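Local coordinates for serine-rich Repeat Adhesion Glycoprotein (Srr1) (Streptococcus agalactiae, PDB 4MBO) that probably mediates bacterial attachment to the host by binding fibrinogen through its ligand-binding region, at residues T167-N172 / E196-F202. Residues are numbered along the deposited sequence; the frame is centred on the assembly and turned at random.
Sequences TNVKTN and EGKEMYF
Strand 169-172 and strand 200-202 run antiparallel, their short axes 4.6 Å apart at closest approach with 140° between N-to-C directions. Register is set by Lys170 opposite Tyr201, a hydrogen-bonded pair (Lys170 N to Tyr201 O and Tyr201 N to Lys170 O, both 2.8 Å), followed by the non-hydrogen-bonded pair Val169-Phe202 (CA-CA 4.8 Å). Short CA-H...O contacts reinforce the ladder: Val169 CA lies 3.3 Å from Tyr201 O, and Met200 CA 3.1 Å from Lys170 O. N-terminal to Met200 the ladder opens: 196-199 is loop, Gly197 is left-handed (phi/psi 63/53), and the Asn172 and Glu196 CA atoms are 6.9 Å apart. Asn172 (chi1 p) bridges the opening: its OD1 accepts from Glu196 N at 2.9 Å, while a water 2.9 Å from Asn172 ND2 donates to Glu199 O at 3.0 Å. Met200 (chi1 m) leans into the same gap, and Asn172 N makes a weak hydrogen bond to its SD at 3.6 Å. The segments belong to a beta hairpin within the C-terminal fibrinogen-binding adhesin region, consecutive strands 169-181 and 186-202 paired antiparallel, the second interrupted by the 196-199 loop. On one face, Phe202 (chi1 m) brings its ring edge to Val169 CG1 (CE1-CG1 4.0 Å); its ring also packs edge-to-face with Tyr308. On the other, Lys170 CE lies 4.2 Å from Tyr201 CD2; Lys170 (m, t, t, m) turns at its end, where NZ salt-bridges Glu165.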
# COMPACT_ATOMS: atom_id res chain seq x y z
N THR A 167 5.10 -31.05 15.32
CA THR A 167 5.69 -31.29 16.59
C THR A 167 7.08 -30.67 16.77
O THR A 167 7.38 -30.06 17.81
CB THR A 167 5.74 -32.81 16.85
OG1 THR A 167 4.41 -33.33 16.80
CG2 THR A 167 6.35 -33.10 18.18
N ASN A 168 7.92 -30.76 15.74
CA ASN A 168 9.30 -30.32 15.84
C ASN A 168 9.62 -28.91 15.30
O ASN A 168 10.71 -28.38 15.54
CB ASN A 168 10.22 -31.37 15.16
CG ASN A 168 9.80 -31.72 13.70
OD1 ASN A 168 8.66 -31.49 13.27
ND2 ASN A 168 10.73 -32.31 12.96
N VAL A 169 8.67 -28.37 14.55
CA VAL A 169 8.80 -27.08 13.87
C VAL A 169 7.48 -26.34 13.90
O VAL A 169 6.46 -26.83 13.39
CB VAL A 169 9.25 -27.31 12.39
CG1 VAL A 169 9.08 -26.06 11.55
CG2 VAL A 169 10.66 -27.85 12.37
N LYS A 170 7.48 -25.14 14.50
CA LYS A 170 6.32 -24.27 14.55
C LYS A 170 6.83 -22.90 14.12
O LYS A 170 7.68 -22.29 14.81
CB LYS A 170 5.73 -24.20 15.96
CG LYS A 170 5.57 -25.58 16.58
CD LYS A 170 5.14 -25.51 18.05
CE LYS A 170 5.01 -26.89 18.67
NZ LYS A 170 3.98 -27.73 18.00
N THR A 171 6.35 -22.44 12.98
CA THR A 171 6.78 -21.17 12.45
C THR A 171 5.63 -20.48 11.73
O THR A 171 4.66 -21.12 11.33
CB THR A 171 7.96 -21.32 11.46
OG1 THR A 171 7.58 -22.20 10.39
CG2 THR A 171 9.20 -21.90 12.10
N ASN A 172 5.72 -19.16 11.59
CA ASN A 172 4.77 -18.42 10.76
C ASN A 172 5.39 -17.09 10.34
O ASN A 172 6.12 -16.49 11.09
CB ASN A 172 3.38 -18.24 11.40
CG ASN A 172 3.37 -17.32 12.61
OD1 ASN A 172 3.01 -16.15 12.47
ND2 ASN A 172 3.73 -17.84 13.78
N GLU A 196 1.08 -14.23 13.57
CA GLU A 196 -0.05 -14.92 14.20
C GLU A 196 -0.03 -14.87 15.75
O GLU A 196 -1.01 -15.21 16.40
CB GLU A 196 -0.08 -16.39 13.75
CG GLU A 196 -0.25 -16.58 12.25
CD GLU A 196 -1.69 -16.45 11.82
OE1 GLU A 196 -2.48 -17.36 12.17
OE2 GLU A 196 -2.03 -15.46 11.14
N GLY A 197 1.10 -14.47 16.32
CA GLY A 197 1.21 -14.44 17.78
C GLY A 197 1.07 -15.83 18.38
O GLY A 197 0.25 -16.04 19.28
N LYS A 198 1.87 -16.76 17.86
CA LYS A 198 1.90 -18.15 18.32
C LYS A 198 3.30 -18.47 18.82
O LYS A 198 4.24 -17.73 18.58
CB LYS A 198 1.61 -19.11 17.16
CG LYS A 198 0.35 -18.85 16.35
CD LYS A 198 0.25 -19.78 15.13
CE LYS A 198 0.20 -21.25 15.54
NZ LYS A 198 -0.09 -22.20 14.42
N GLU A 199 3.45 -19.58 19.54
CA GLU A 199 4.80 -20.01 19.87
C GLU A 199 5.49 -20.41 18.56
O GLU A 199 4.86 -21.06 17.69
CB GLU A 199 4.78 -21.20 20.81
CG GLU A 199 4.23 -20.87 22.20
CD GLU A 199 5.11 -19.87 22.96
OE1 GLU A 199 6.35 -19.94 22.80
OE2 GLU A 199 4.57 -19.03 23.75
N MET A 200 6.74 -20.02 18.41
CA MET A 200 7.58 -20.47 17.29
C MET A 200 8.68 -21.31 17.92
O MET A 200 9.19 -20.97 18.98
CB MET A 200 8.13 -19.34 16.43
CG MET A 200 7.03 -18.46 15.87
SD MET A 200 7.46 -17.65 14.32
CE MET A 200 9.02 -16.96 14.80
N TYR A 201 9.03 -22.40 17.27
CA TYR A 201 9.92 -23.37 17.85
C TYR A 201 10.58 -24.30 16.86
O TYR A 201 9.92 -24.76 15.92
CB TYR A 201 9.06 -24.21 18.81
CG TYR A 201 9.63 -25.49 19.38
CD1 TYR A 201 10.55 -25.46 20.44
CD2 TYR A 201 9.16 -26.74 18.97
CE1 TYR A 201 11.03 -26.62 21.01
CE2 TYR A 201 9.64 -27.92 19.55
CZ TYR A 201 10.57 -27.84 20.57
OH TYR A 201 11.04 -29.00 21.15
N PHE A 202 11.85 -24.58 17.11
CA PHE A 202 12.60 -25.62 16.44
C PHE A 202 13.11 -26.53 17.56
O PHE A 202 13.79 -26.06 18.48
CB PHE A 202 13.87 -25.14 15.70
CG PHE A 202 13.64 -24.45 14.39
CD1 PHE A 202 12.44 -24.53 13.71
CD2 PHE A 202 14.69 -23.80 13.78
CE1 PHE A 202 12.27 -23.92 12.48
CE2 PHE A 202 14.55 -23.21 12.52
CZ PHE A 202 13.33 -23.26 11.88
O HOH W 1 4.30 -20.57 14.74